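PDB 1B9B: protein (triosephosphate isomerase) from Thermotoga maritima, which catalyses the reversible interconversion of dihydroxyacetone phosphate and D-glyceraldehyde 3-phosphate in a thermophilic bacterium. Local coordinates for residues 5-10 with 37-42; 29-34 with 58-63; 215-220 with 243-248; 82-87 with 120-125. All blocks are in the same frame, centred on the assembly; numbering follows the deposited sequence.

Interaction 1. Residues 5-10 with 37-42; sequences LILAGN and FEIVVC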
loop_
_atom_site.group_PDB
_atom_site.type_symbol
_atom_site.label_atom_id
_atom_site.label_comp_id
_atom_site.label_asym_id
_atom_site.label_seq_id
_atom_site.Cartn_x
_atom_site.Cartn_y
_atom_site.Cartn_z
ATOM N N LEU B 5 3.051 34.568 -20.452
ATOM C CA LEU B 5 4.063 33.542 -20.218
ATOM C C LEU B 5 4.452 33.526 -18.747
ATOM O O LEU B 5 4.239 34.507 -18.044
ATOM C CB LEU B 5 5.304 33.824 -21.071
ATOM C CG LEU B 5 5.245 33.662 -22.593
ATOM C CD1 LEU B 5 5.427 32.197 -22.959
ATOM C CD2 LEU B 5 3.932 34.217 -23.134
ATOM N N ILE B 6 5.017 32.411 -18.285
ATOM C CA ILE B 6 5.437 32.280 -16.885
ATOM C C ILE B 6 6.717 31.467 -16.737
ATOM O O ILE B 6 6.871 30.384 -17.320
ATOM C CB ILE B 6 4.362 31.595 -15.995
ATOM C CG1 ILE B 6 3.099 32.448 -15.918
ATOM C CG2 ILE B 6 4.905 31.403 -14.591
ATOM C CD1 ILE B 6 1.964 31.780 -15.179
ATOM N N LEU B 7 7.632 32.011 -15.944
ATOM C CA LEU B 7 8.900 31.364 -15.666
ATOM C C LEU B 7 8.945 31.175 -14.153
ATOM O O LEU B 7 9.020 32.144 -13.394
ATOM C CB LEU B 7 10.052 32.252 -16.125
ATOM C CG LEU B 7 11.445 31.698 -15.854
ATOM C CD1 LEU B 7 11.680 30.411 -16.634
ATOM C CD2 LEU B 7 12.441 32.750 -16.233
ATOM N N ALA B 8 8.888 29.924 -13.715
ATOM C CA ALA B 8 8.887 29.632 -12.293
ATOM C C ALA B 8 10.091 28.821 -11.869
ATOM O O ALA B 8 10.528 27.918 -12.588
ATOM C CB ALA B 8 7.611 28.894 -11.925
ATOM N N GLY B 9 10.614 29.144 -10.689
ATOM C CA GLY B 9 11.769 28.439 -10.166
ATOM C C GLY B 9 11.478 27.636 -8.912
ATOM O O GLY B 9 11.131 28.184 -7.859
ATOM N N ASN B 10 11.623 26.324 -9.027
ATOM C CA ASN B 10 11.379 25.435 -7.905
ATOM C C ASN B 10 12.721 25.103 -7.275
ATOM O O ASN B 10 13.380 24.137 -7.670
ATOM C CB ASN B 10 10.669 24.164 -8.396
ATOM C CG ASN B 10 10.536 23.112 -7.314
ATOM O OD1 ASN B 10 10.320 23.438 -6.151
ATOM N ND2 ASN B 10 10.653 21.842 -7.693
ATOM N N PHE B 37 5.786 39.554 -18.356
ATOM C CA PHE B 37 5.440 38.205 -17.950
ATOM C C PHE B 37 5.783 38.019 -16.479
ATOM O O PHE B 37 6.234 38.961 -15.822
ATOM C CB PHE B 37 6.148 37.181 -18.844
ATOM C CG PHE B 37 7.636 37.160 -18.702
ATOM C CD1 PHE B 37 8.239 36.437 -17.683
ATOM C CD2 PHE B 37 8.440 37.826 -19.618
ATOM C CE1 PHE B 37 9.623 36.369 -17.579
ATOM C CE2 PHE B 37 9.825 37.765 -19.523
ATOM C CZ PHE B 37 10.418 37.032 -18.502
ATOM N N GLU B 38 5.579 36.817 -15.955
ATOM C CA GLU B 38 5.835 36.593 -14.544
ATOM C C GLU B 38 6.948 35.648 -14.185
ATOM O O GLU B 38 7.025 34.526 -14.688
ATOM C CB GLU B 38 4.552 36.135 -13.866
ATOM C CG GLU B 38 3.411 37.067 -14.141
ATOM C CD GLU B 38 2.156 36.652 -13.445
ATOM O OE1 GLU B 38 2.087 36.823 -12.214
ATOM O OE2 GLU B 38 1.242 36.145 -14.129
ATOM N N ILE B 39 7.821 36.127 -13.306
ATOM C CA ILE B 39 8.928 35.324 -12.817
ATOM C C ILE B 39 8.478 34.955 -11.406
ATOM O O ILE B 39 8.053 35.818 -10.635
ATOM C CB ILE B 39 10.265 36.120 -12.730
ATOM C CG1 ILE B 39 10.401 37.094 -13.903
ATOM C CG2 ILE B 39 11.438 35.153 -12.752
ATOM C CD1 ILE B 39 9.593 38.371 -13.740
ATOM N N VAL B 40 8.547 33.673 -11.080
ATOM C CA VAL B 40 8.131 33.215 -9.767
ATOM C C VAL B 40 9.254 32.442 -9.115
ATOM O O VAL B 40 9.856 31.558 -9.727
ATOM C CB VAL B 40 6.875 32.308 -9.863
ATOM C CG1 VAL B 40 6.654 31.571 -8.548
ATOM C CG2 VAL B 40 5.648 33.151 -10.200
ATOM N N VAL B 41 9.539 32.795 -7.868
ATOM C CA VAL B 41 10.579 32.124 -7.105
ATOM C C VAL B 41 9.884 31.311 -6.014
ATOM O O VAL B 41 8.932 31.790 -5.388
ATOM C CB VAL B 41 11.540 33.148 -6.476
ATOM C CG1 VAL B 41 12.278 33.903 -7.572
ATOM C CG2 VAL B 41 10.763 34.122 -5.614
ATOM N N CYS B 42 10.346 30.081 -5.798
ATOM C CA CYS B 42 9.741 29.213 -4.792
ATOM C C CYS B 42 10.735 28.660 -3.778
ATOM O O CYS B 42 11.247 27.545 -3.932
ATOM C CB CYS B 42 9.018 28.052 -5.473
ATOM S SG CYS B 42 7.712 28.576 -6.584
#

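Interaction 2. Residues 29-34 with 58-63; sequences NELHDV and RNIKLG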
loop_
_atom_site.group_PDB
_atom_site.type_symbol
_atom_site.label_atom_id
_atom_site.label_comp_id
_atom_site.label_asym_id
_atom_site.label_seq_id
_atom_site.Cartn_x
_atom_site.Cartn_y
_atom_site.Cartn_z
ATOM N N ASN B 29 16.824 43.397 -8.714
ATOM C CA ASN B 29 17.418 44.474 -9.503
ATOM C C ASN B 29 17.737 44.087 -10.952
ATOM O O ASN B 29 17.520 44.888 -11.866
ATOM C CB ASN B 29 18.676 44.990 -8.798
ATOM C CG ASN B 29 18.354 45.767 -7.531
ATOM O OD1 ASN B 29 17.863 46.896 -7.587
ATOM N ND2 ASN B 29 18.616 45.159 -6.380
ATOM N N GLU B 30 18.248 42.873 -11.163
ATOM C CA GLU B 30 18.564 42.391 -12.514
ATOM C C GLU B 30 17.308 42.441 -13.389
ATOM O O GLU B 30 17.280 43.116 -14.415
ATOM C CB GLU B 30 19.083 40.950 -12.470
ATOM C CG GLU B 30 20.386 40.766 -11.716
ATOM C CD GLU B 30 21.556 41.395 -12.430
ATOM O OE1 GLU B 30 21.482 42.606 -12.710
ATOM O OE2 GLU B 30 22.548 40.684 -12.710
ATOM N N LEU B 31 16.271 41.721 -12.974
ATOM C CA LEU B 31 15.015 41.689 -13.713
ATOM C C LEU B 31 14.092 42.770 -13.168
ATOM O O LEU B 31 13.020 42.470 -12.658
ATOM C CB LEU B 31 14.339 40.320 -13.558
ATOM C CG LEU B 31 15.126 39.029 -13.809
ATOM C CD1 LEU B 31 16.094 39.244 -14.958
ATOM C CD2 LEU B 31 15.878 38.617 -12.559
ATOM N N HIS B 32 14.505 44.027 -13.288
ATOM C CA HIS B 32 13.713 45.135 -12.764
ATOM C C HIS B 32 12.665 45.694 -13.716
ATOM O O HIS B 32 11.550 46.005 -13.300
ATOM C CB HIS B 32 14.644 46.265 -12.302
ATOM C CG HIS B 32 13.926 47.439 -11.708
ATOM N ND1 HIS B 32 13.269 48.378 -12.476
ATOM C CD2 HIS B 32 13.746 47.817 -10.420
ATOM C CE1 HIS B 32 12.717 49.283 -11.686
ATOM N NE2 HIS B 32 12.991 48.965 -10.434
ATOM N N ASP B 33 13.012 45.829 -14.992
ATOM C CA ASP B 33 12.065 46.371 -15.965
ATOM C C ASP B 33 11.139 45.296 -16.531
ATOM O O ASP B 33 10.156 45.602 -17.208
ATOM C CB ASP B 33 12.820 47.055 -17.110
ATOM N N VAL B 34 11.456 44.037 -16.241
ATOM C CA VAL B 34 10.678 42.902 -16.721
ATOM C C VAL B 34 9.249 42.897 -16.189
ATOM O O VAL B 34 9.010 42.528 -15.043
ATOM C CB VAL B 34 11.352 41.584 -16.323
ATOM C CG1 VAL B 34 10.604 40.419 -16.927
ATOM C CG2 VAL B 34 12.798 41.586 -16.781
ATOM N N ARG B 58 8.059 44.687 -5.303
ATOM C CA ARG B 58 8.846 44.419 -6.494
ATOM C C ARG B 58 8.017 43.646 -7.505
ATOM O O ARG B 58 6.842 43.366 -7.272
ATOM C CB ARG B 58 10.095 43.633 -6.117
ATOM C CG ARG B 58 10.867 44.306 -5.012
ATOM C CD ARG B 58 11.230 45.732 -5.403
ATOM N NE ARG B 58 11.543 46.559 -4.238
ATOM C CZ ARG B 58 12.476 46.273 -3.331
ATOM N NH1 ARG B 58 13.206 45.171 -3.444
ATOM N NH2 ARG B 58 12.679 47.091 -2.303
ATOM N N ASN B 59 8.633 43.298 -8.630
ATOM C CA ASN B 59 7.939 42.579 -9.694
ATOM C C ASN B 59 7.908 41.061 -9.530
ATOM O O ASN B 59 6.878 40.436 -9.783
ATOM C CB ASN B 59 8.558 42.940 -11.044
ATOM C CG ASN B 59 10.063 42.772 -11.054
ATOM O OD1 ASN B 59 10.774 43.417 -10.277
ATOM N ND2 ASN B 59 10.560 41.904 -11.930
ATOM N N ILE B 60 9.026 40.466 -9.118
ATOM C CA ILE B 60 9.087 39.018 -8.935
ATOM C C ILE B 60 8.069 38.545 -7.892
ATOM O O ILE B 60 7.853 39.212 -6.878
ATOM C CB ILE B 60 10.496 38.579 -8.532
ATOM C CG1 ILE B 60 11.489 39.100 -9.572
ATOM C CG2 ILE B 60 10.562 37.058 -8.418
ATOM C CD1 ILE B 60 12.892 38.523 -9.455
ATOM N N LYS B 61 7.443 37.396 -8.151
ATOM C CA LYS B 61 6.422 36.856 -7.255
ATOM C C LYS B 61 6.826 35.655 -6.400
ATOM O O LYS B 61 7.669 34.835 -6.788
ATOM C CB LYS B 61 5.164 36.527 -8.058
ATOM C CG LYS B 61 4.570 37.744 -8.718
ATOM C CD LYS B 61 3.225 37.462 -9.339
ATOM C CE LYS B 61 2.607 38.754 -9.868
ATOM N NZ LYS B 61 1.261 38.541 -10.474
ATOM N N LEU B 62 6.194 35.569 -5.232
ATOM C CA LEU B 62 6.447 34.518 -4.253
ATOM C C LEU B 62 5.653 33.236 -4.485
ATOM O O LEU B 62 4.452 33.277 -4.735
ATOM C CB LEU B 62 6.112 35.034 -2.856
ATOM C CG LEU B 62 7.184 34.940 -1.773
ATOM C CD1 LEU B 62 6.490 35.030 -0.415
ATOM C CD2 LEU B 62 7.981 33.645 -1.905
ATOM N N GLY B 63 6.322 32.098 -4.368
ATOM C CA GLY B 63 5.636 30.835 -4.545
ATOM C C GLY B 63 6.129 29.766 -3.585
ATOM O O GLY B 63 7.321 29.712 -3.282
#

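Interaction 3. Residues 215-220 with 243-248; sequences IKPDNF and FIELAR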
loop_
_atom_site.group_PDB
_atom_site.type_symbol
_atom_site.label_atom_id
_atom_site.label_comp_id
_atom_site.label_asym_id
_atom_site.label_seq_id
_atom_site.Cartn_x
_atom_site.Cartn_y
_atom_site.Cartn_z
ATOM N N ILE B 215 14.914 22.003 -18.199
ATOM C CA ILE B 215 15.086 23.336 -18.752
ATOM C C ILE B 215 16.446 23.952 -18.449
ATOM O O ILE B 215 16.704 24.378 -17.328
ATOM C CB ILE B 215 14.008 24.303 -18.222
ATOM C CG1 ILE B 215 12.613 23.779 -18.575
ATOM C CG2 ILE B 215 14.235 25.690 -18.800
ATOM C CD1 ILE B 215 11.477 24.590 -17.975
ATOM N N LYS B 216 17.315 23.993 -19.455
ATOM C CA LYS B 216 18.637 24.599 -19.317
ATOM C C LYS B 216 18.602 25.924 -20.075
ATOM O O LYS B 216 17.690 26.161 -20.867
ATOM C CB LYS B 216 19.709 23.681 -19.897
ATOM C CG LYS B 216 20.162 22.609 -18.932
ATOM C CD LYS B 216 21.110 21.630 -19.598
ATOM C CE LYS B 216 21.802 20.753 -18.567
ATOM N NZ LYS B 216 20.829 20.051 -17.685
ATOM N N PRO B 217 19.589 26.805 -19.849
ATOM C CA PRO B 217 19.605 28.098 -20.544
ATOM C C PRO B 217 19.771 28.026 -22.069
ATOM O O PRO B 217 19.408 28.967 -22.781
ATOM C CB PRO B 217 20.748 28.840 -19.854
ATOM C CG PRO B 217 21.700 27.733 -19.536
ATOM C CD PRO B 217 20.781 26.658 -18.995
ATOM N N ASP B 218 20.301 26.910 -22.567
ATOM C CA ASP B 218 20.508 26.743 -24.004
ATOM C C ASP B 218 19.276 26.223 -24.753
ATOM O O ASP B 218 18.846 26.817 -25.746
ATOM C CB ASP B 218 21.674 25.791 -24.258
ATOM C CG ASP B 218 21.416 24.406 -23.714
ATOM O OD1 ASP B 218 21.332 24.275 -22.474
ATOM O OD2 ASP B 218 21.285 23.458 -24.522
ATOM N N ASN B 219 18.714 25.115 -24.274
ATOM C CA ASN B 219 17.551 24.499 -24.908
ATOM C C ASN B 219 16.246 25.247 -24.681
ATOM O O ASN B 219 15.331 25.180 -25.492
ATOM C CB ASN B 219 17.389 23.056 -24.420
ATOM C CG ASN B 219 17.217 22.967 -22.920
ATOM O OD1 ASN B 219 16.464 23.739 -22.334
ATOM N ND2 ASN B 219 17.905 22.020 -22.291
ATOM N N PHE B 220 16.155 25.969 -23.582
ATOM C CA PHE B 220 14.929 26.683 -23.285
ATOM C C PHE B 220 14.336 27.495 -24.442
ATOM O O PHE B 220 13.122 27.690 -24.506
ATOM C CB PHE B 220 15.127 27.596 -22.081
ATOM C CG PHE B 220 13.874 28.267 -21.641
ATOM C CD1 PHE B 220 12.781 27.512 -21.236
ATOM C CD2 PHE B 220 13.767 29.651 -21.668
ATOM C CE1 PHE B 220 11.595 28.125 -20.867
ATOM C CE2 PHE B 220 12.580 30.279 -21.299
ATOM C CZ PHE B 220 11.492 29.515 -20.898
ATOM N N PHE B 243 19.251 31.344 -14.112
ATOM C CA PHE B 243 17.826 31.600 -14.019
ATOM C C PHE B 243 17.580 32.971 -14.640
ATOM O O PHE B 243 16.627 33.165 -15.395
ATOM C CB PHE B 243 17.387 31.618 -12.556
ATOM C CG PHE B 243 15.918 31.876 -12.367
ATOM C CD1 PHE B 243 14.983 30.868 -12.599
ATOM C CD2 PHE B 243 15.464 33.134 -11.975
ATOM C CE1 PHE B 243 13.618 31.111 -12.442
ATOM C CE2 PHE B 243 14.099 33.387 -11.816
ATOM C CZ PHE B 243 13.176 32.375 -12.050
ATOM N N ILE B 244 18.458 33.920 -14.320
ATOM C CA ILE B 244 18.352 35.286 -14.838
ATOM C C ILE B 244 18.581 35.295 -16.352
ATOM O O ILE B 244 18.170 36.223 -17.052
ATOM C CB ILE B 244 19.394 36.218 -14.179
ATOM C CG1 ILE B 244 19.514 35.897 -12.685
ATOM C CG2 ILE B 244 18.975 37.673 -14.368
ATOM C CD1 ILE B 244 20.632 36.644 -11.972
ATOM N N GLU B 245 19.246 34.253 -16.842
ATOM C CA GLU B 245 19.525 34.110 -18.263
ATOM C C GLU B 245 18.214 33.703 -18.932
ATOM O O GLU B 245 17.726 34.374 -19.845
ATOM C CB GLU B 245 20.578 33.020 -18.463
ATOM C CG GLU B 245 21.460 33.196 -19.687
ATOM C CD GLU B 245 22.505 32.096 -19.811
ATOM O OE1 GLU B 245 23.206 31.820 -18.810
ATOM O OE2 GLU B 245 22.629 31.512 -20.912
ATOM N N LEU B 246 17.652 32.593 -18.457
ATOM C CA LEU B 246 16.389 32.074 -18.966
ATOM C C LEU B 246 15.379 33.202 -19.028
ATOM O O LEU B 246 14.673 33.360 -20.018
ATOM C CB LEU B 246 15.851 30.996 -18.036
ATOM C CG LEU B 246 16.729 29.770 -17.844
ATOM C CD1 LEU B 246 16.153 28.892 -16.746
ATOM C CD2 LEU B 246 16.816 29.020 -19.150
ATOM N N ALA B 247 15.311 33.978 -17.955
ATOM C CA ALA B 247 14.380 35.096 -17.882
ATOM C C ALA B 247 14.624 36.061 -19.036
ATOM O O ALA B 247 13.696 36.710 -19.525
ATOM C CB ALA B 247 14.532 35.820 -16.543
ATOM N N ARG B 248 15.884 36.145 -19.464
ATOM C CA ARG B 248 16.279 37.026 -20.559
ATOM C C ARG B 248 15.700 36.466 -21.849
ATOM O O ARG B 248 14.988 37.162 -22.578
ATOM C CB ARG B 248 17.810 37.092 -20.667
ATOM C CG ARG B 248 18.385 38.511 -20.727
ATOM C CD ARG B 248 19.009 38.923 -19.395
ATOM N NE ARG B 248 18.893 40.362 -19.161
ATOM C CZ ARG B 248 19.325 40.991 -18.070
ATOM N NH1 ARG B 248 19.920 40.317 -17.090
ATOM N NH2 ARG B 248 19.146 42.300 -17.952
#

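Interaction 4. Residues 82-87 with 120-125; sequences LMLQEI and KGMTPI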
loop_
_atom_site.group_PDB
_atom_site.type_symbol
_atom_site.label_atom_id
_atom_site.label_comp_id
_atom_site.label_asym_id
_atom_site.label_seq_id
_atom_site.Cartn_x
_atom_site.Cartn_y
_atom_site.Cartn_z
ATOM N N LEU B 82 -3.580 29.621 4.781
ATOM C CA LEU B 82 -3.598 30.896 5.486
ATOM C C LEU B 82 -2.198 31.318 5.857
ATOM O O LEU B 82 -1.875 32.498 5.825
ATOM C CB LEU B 82 -4.420 30.815 6.761
ATOM C CG LEU B 82 -5.900 30.489 6.632
ATOM C CD1 LEU B 82 -6.080 29.103 6.023
ATOM C CD2 LEU B 82 -6.525 30.553 8.011
ATOM N N MET B 83 -1.364 30.351 6.220
ATOM C CA MET B 83 0.003 30.663 6.605
ATOM C C MET B 83 0.776 31.228 5.425
ATOM O O MET B 83 1.613 32.112 5.599
ATOM C CB MET B 83 0.702 29.419 7.154
ATOM C CG MET B 83 -0.141 28.667 8.172
ATOM S SD MET B 83 0.774 27.626 9.325
ATOM C CE MET B 83 1.862 26.833 8.272
ATOM N N LEU B 84 0.482 30.721 4.229
ATOM C CA LEU B 84 1.131 31.166 2.998
ATOM C C LEU B 84 0.564 32.497 2.528
ATOM O O LEU B 84 1.291 33.366 2.038
ATOM C CB LEU B 84 0.945 30.124 1.900
ATOM C CG LEU B 84 1.774 28.853 2.082
ATOM C CD1 LEU B 84 1.515 27.883 0.953
ATOM C CD2 LEU B 84 3.245 29.215 2.127
ATOM N N GLN B 85 -0.743 32.658 2.682
ATOM C CA GLN B 85 -1.391 33.892 2.269
ATOM C C GLN B 85 -0.932 35.112 3.065
ATOM O O GLN B 85 -0.874 36.211 2.528
ATOM C CB GLN B 85 -2.905 33.754 2.370
ATOM C CG GLN B 85 -3.626 35.044 2.104
ATOM C CD GLN B 85 -5.101 34.841 1.932
ATOM O OE1 GLN B 85 -5.774 34.312 2.817
ATOM N NE2 GLN B 85 -5.624 35.261 0.785
ATOM N N GLU B 86 -0.620 34.932 4.343
ATOM C CA GLU B 86 -0.156 36.051 5.157
ATOM C C GLU B 86 1.163 36.585 4.591
ATOM O O GLU B 86 1.304 37.783 4.339
ATOM C CB GLU B 86 0.053 35.612 6.606
ATOM C CG GLU B 86 0.813 36.633 7.442
ATOM C CD GLU B 86 1.320 36.071 8.754
ATOM O OE1 GLU B 86 1.941 34.989 8.743
ATOM O OE2 GLU B 86 1.106 36.719 9.795
ATOM N N ILE B 87 2.117 35.681 4.389
ATOM C CA ILE B 87 3.437 36.031 3.862
ATOM C C ILE B 87 3.372 36.637 2.466
ATOM O O ILE B 87 4.348 37.213 1.991
ATOM C CB ILE B 87 4.362 34.793 3.781
ATOM C CG1 ILE B 87 4.432 34.099 5.146
ATOM C CG2 ILE B 87 5.755 35.214 3.286
ATOM C CD1 ILE B 87 5.253 32.825 5.147
ATOM N N LYS B 120 -8.215 30.571 -1.396
ATOM C CA LYS B 120 -7.528 31.723 -0.824
ATOM C C LYS B 120 -7.046 32.726 -1.863
ATOM O O LYS B 120 -6.285 33.636 -1.544
ATOM C CB LYS B 120 -6.334 31.255 0.008
ATOM C CG LYS B 120 -6.715 30.422 1.209
ATOM C CD LYS B 120 -7.561 31.217 2.186
ATOM C CE LYS B 120 -8.073 30.330 3.313
ATOM N NZ LYS B 120 -8.882 29.184 2.802
ATOM N N GLY B 121 -7.481 32.561 -3.106
ATOM C CA GLY B 121 -7.067 33.473 -4.157
ATOM C C GLY B 121 -5.629 33.289 -4.613
ATOM O O GLY B 121 -4.985 34.249 -5.021
ATOM N N MET B 122 -5.110 32.067 -4.550
ATOM C CA MET B 122 -3.739 31.821 -4.976
ATOM C C MET B 122 -3.734 30.959 -6.231
ATOM O O MET B 122 -4.771 30.419 -6.614
ATOM C CB MET B 122 -2.963 31.143 -3.855
ATOM C CG MET B 122 -3.171 31.802 -2.504
ATOM S SD MET B 122 -1.802 31.517 -1.387
ATOM C CE MET B 122 -1.816 29.743 -1.293
ATOM N N THR B 123 -2.578 30.818 -6.877
ATOM C CA THR B 123 -2.519 30.030 -8.102
ATOM C C THR B 123 -1.890 28.652 -7.983
ATOM O O THR B 123 -0.716 28.512 -7.641
ATOM C CB THR B 123 -1.790 30.797 -9.218
ATOM O OG1 THR B 123 -2.460 32.041 -9.456
ATOM C CG2 THR B 123 -1.784 29.987 -10.501
ATOM N N PRO B 124 -2.669 27.605 -8.278
ATOM C CA PRO B 124 -2.132 26.251 -8.190
ATOM C C PRO B 124 -1.307 26.006 -9.425
ATOM O O PRO B 124 -1.591 26.568 -10.471
ATOM C CB PRO B 124 -3.381 25.366 -8.200
ATOM C CG PRO B 124 -4.520 26.298 -7.915
ATOM C CD PRO B 124 -4.107 27.573 -8.579
ATOM N N ILE B 125 -0.269 25.192 -9.299
ATOM C CA ILE B 125 0.544 24.828 -10.443
ATOM C C ILE B 125 0.569 23.314 -10.338
ATOM O O ILE B 125 1.384 22.730 -9.629
ATOM C CB ILE B 125 1.976 25.451 -10.386
ATOM C CG1 ILE B 125 1.869 26.968 -10.598
ATOM C CG2 ILE B 125 2.874 24.865 -11.487
ATOM C CD1 ILE B 125 3.200 27.691 -10.793
#

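Interaction 1. Residues 5-10 with 37-42
The side chains of 5-10 and 37-42 divide between the two faces of a strand pair that runs in parallel register from Ile-6/Glu-38 to Gly-9/Val-41. Ile-6, Ala-8 and Asn-10 share one face with Glu-38, Val-40 and Cys-42; Leu-7 and Ile-39 occupy the other. Leu-7 has CG anti to its backbone N (chi1 178°), and its CD2 comes to 4.3 Å from Ile-39 CG2. Phe-37 holds CG in the crowded position between N and the carbonyl carbon (chi1 66°). Its CB lies 4.1 Å from Leu-5 CB, and this torsion sends the ring toward Leu-7, obliquely, CE1 being 4.4 Å from Leu-7 CB. Ala-8 CB lies 4.1 Å from Val-40 CB, where the two strands run closest.

These are the first two strands of the triosephosphate isomerase TIM barrel, joined by helix 17-30 in a beta-alpha-beta crossover. The Ile-6 face looks into the barrel, where Ile-6 reaches Arg-208 and Leu-210. The Leu-7 face is covered by helix 242-251 through Phe-243 and Met-250.

Between the faces, Leu-7 N donates almost straight to Glu-38 O at 2.9 Å (178° at the hydrogen). Leu-7 O then receives Val-40 N at 2.8 Å, and Gly-9 N reaches Val-40 O at 2.7 Å. The outer links, Glu-38 N to Leu-5 O and Cys-42 N to Gly-9 O, are weak. Within the barrel, the carboxylate of Glu-38 is paired with Lys-61, whereas Asn-10 ND2 bonds Thr-76 OG1 of the second subunit.

Interaction 2. Residues 29-34 with 58-63
Just past helix 17-30 the backbone folds into an inverse gamma turn centred on Leu-31, with a weak bond from His-32 N to Glu-30 O, and the carbonyl of Leu-31 faces the loop that leads into strand 61-64. The setting is the N-terminal end of a TIM barrel, where the chain leaves one outer helix and a later loop prepares to enter the third strand. Asn-59 carries the contact. Its CG sits in the crowded position between the backbone N and the carbonyl carbon (chi1 52°), which turns the amide toward the Leu-31 carbonyl.

Beside the amide lies a small apolar contact. Leu-31 is directed at the loop, and its CD2 meets Ile-60 CD1 tip to tip at 4.3 Å. The same leucine also rests on Ile-244 and Ala-247 of helix 242-251, while Ile-60 is packed against Leu-27 and Val-41, so the two tips meet in the layer between helices and sheet. Val-34 and Asn-59 both touch Ile-39 of strand 38-42, and Val-34 O lies 3.5 Å from Asn-59 ND2, a proximity and not a hydrogen bond.

The amide of Asn-59 meets the turn with its nitrogen foremost: ND2 donates to Leu-31 O at 2.6 Å, arriving nearly along the C=O axis, although that oxygen stands 25° out of the amide plane.

Interaction 3. Residues 215-220 with 243-248
Leu-246 holds CG anti to its carbonyl carbon (chi1 -61°) and CD1 anti to CA (chi2 172°), a combination that turns the other methyl, CD2, into the loop 215-220. From the loop side Phe-220 answers with CG anti to its backbone N (chi1 -175°). CD2 of Leu-246 is the common point of contact: Phe-220 CB lies 3.7 Å away and the ring passes obliquely, Ile-215 CG2 closes in at 4.2 Å, and Pro-217 CA is 3.3 Å distant.

In the TIM barrel this joins the loop after strand 208-211, whose first residues, as in other triosephosphate isomerases, probably contribute to phosphate binding, to the last outer helix, 242-251. The packing is mainly apolar, a methyl tip set into the loop, with no hydrogen bond between the segments. A sulfate, probably from the crystallisation liquor, lies about 5 Å from the side chain of Lys-216.

The loop keeps its shape by bonds of its own. Lys-216 N donates at 3.0 Å to a lone pair of Asn-219 OD1, and Phe-220 N reaches Lys-216 O at 3.1 Å. At the exposed edge, the extended side chain of Glu-245 crosses Pro-217 obliquely, with OE2 3.4 Å from Pro-217 CB.

Interaction 4. Residues 82-87 with 120-125
Lys-120, Gln-85 and Met-122 bury the largest areas where helix 82-87 meets 120-125. The side chain of Lys-120, bent at chi2 and chi4 (-63° and -58°), sets its methylene chain against the helix. CE lies 3.6 Å from Leu-82 CD1, the two side chains crossing obliquely, while CD lies 3.6 Å from Gln-85 OE1. The charged tip goes further, to a salt bridge with Asp-71, so Lys-120 gives the helix mainly its hydrocarbon part.

Gln-85 runs extended from the helix, CG anti to its backbone N (chi1 174°), and crosses Lys-120 at about a right angle. Its NE2 comes to 2.9 Å from Lys-120 O, but at an angle too poor for a hydrogen bond. Deeper in, Met-122 places CE 4.2 Å from Leu-84 CB, and both residues also rest on Val-92 of strand 91-94.

On its far flank the same short helix faces the second subunit, whose Ile-17 and Ser-18 backbone nitrogens are bound by Glu-86. The contacting residues of 120-125 belong to a Schellman motif with Gly-121, at positive phi, as C-prime residue; it ends helix 107-119 and turns the chain into barrel strand 123-128, a helix-to-strand return of the beta-alpha TIM barrel.

In the fold
All four contacts belong to one TIM barrel. Interactions 1 and 2 interleave along the chain, with centres 10 Å apart. They meet in the sheet, where strand 38-42 lies beside 61-64 and Val-41 O is 2.8 Å from Gly-63 N, a probable hydrogen bond. Interaction 4 follows in sequence and interaction 3 comes last along the chain, their centres 27 Å apart on opposite sides of the chain's centre. Helix 242-251 of interaction 3 packs against both 1 and 2, through Phe-243 on Ile-39 and Ile-244 on Leu-31, so the last outer helix covers the first strands as the barrel closes. Interactions 1 and 4 each reach the second subunit, so parts of both contacts lie at the subunit interface.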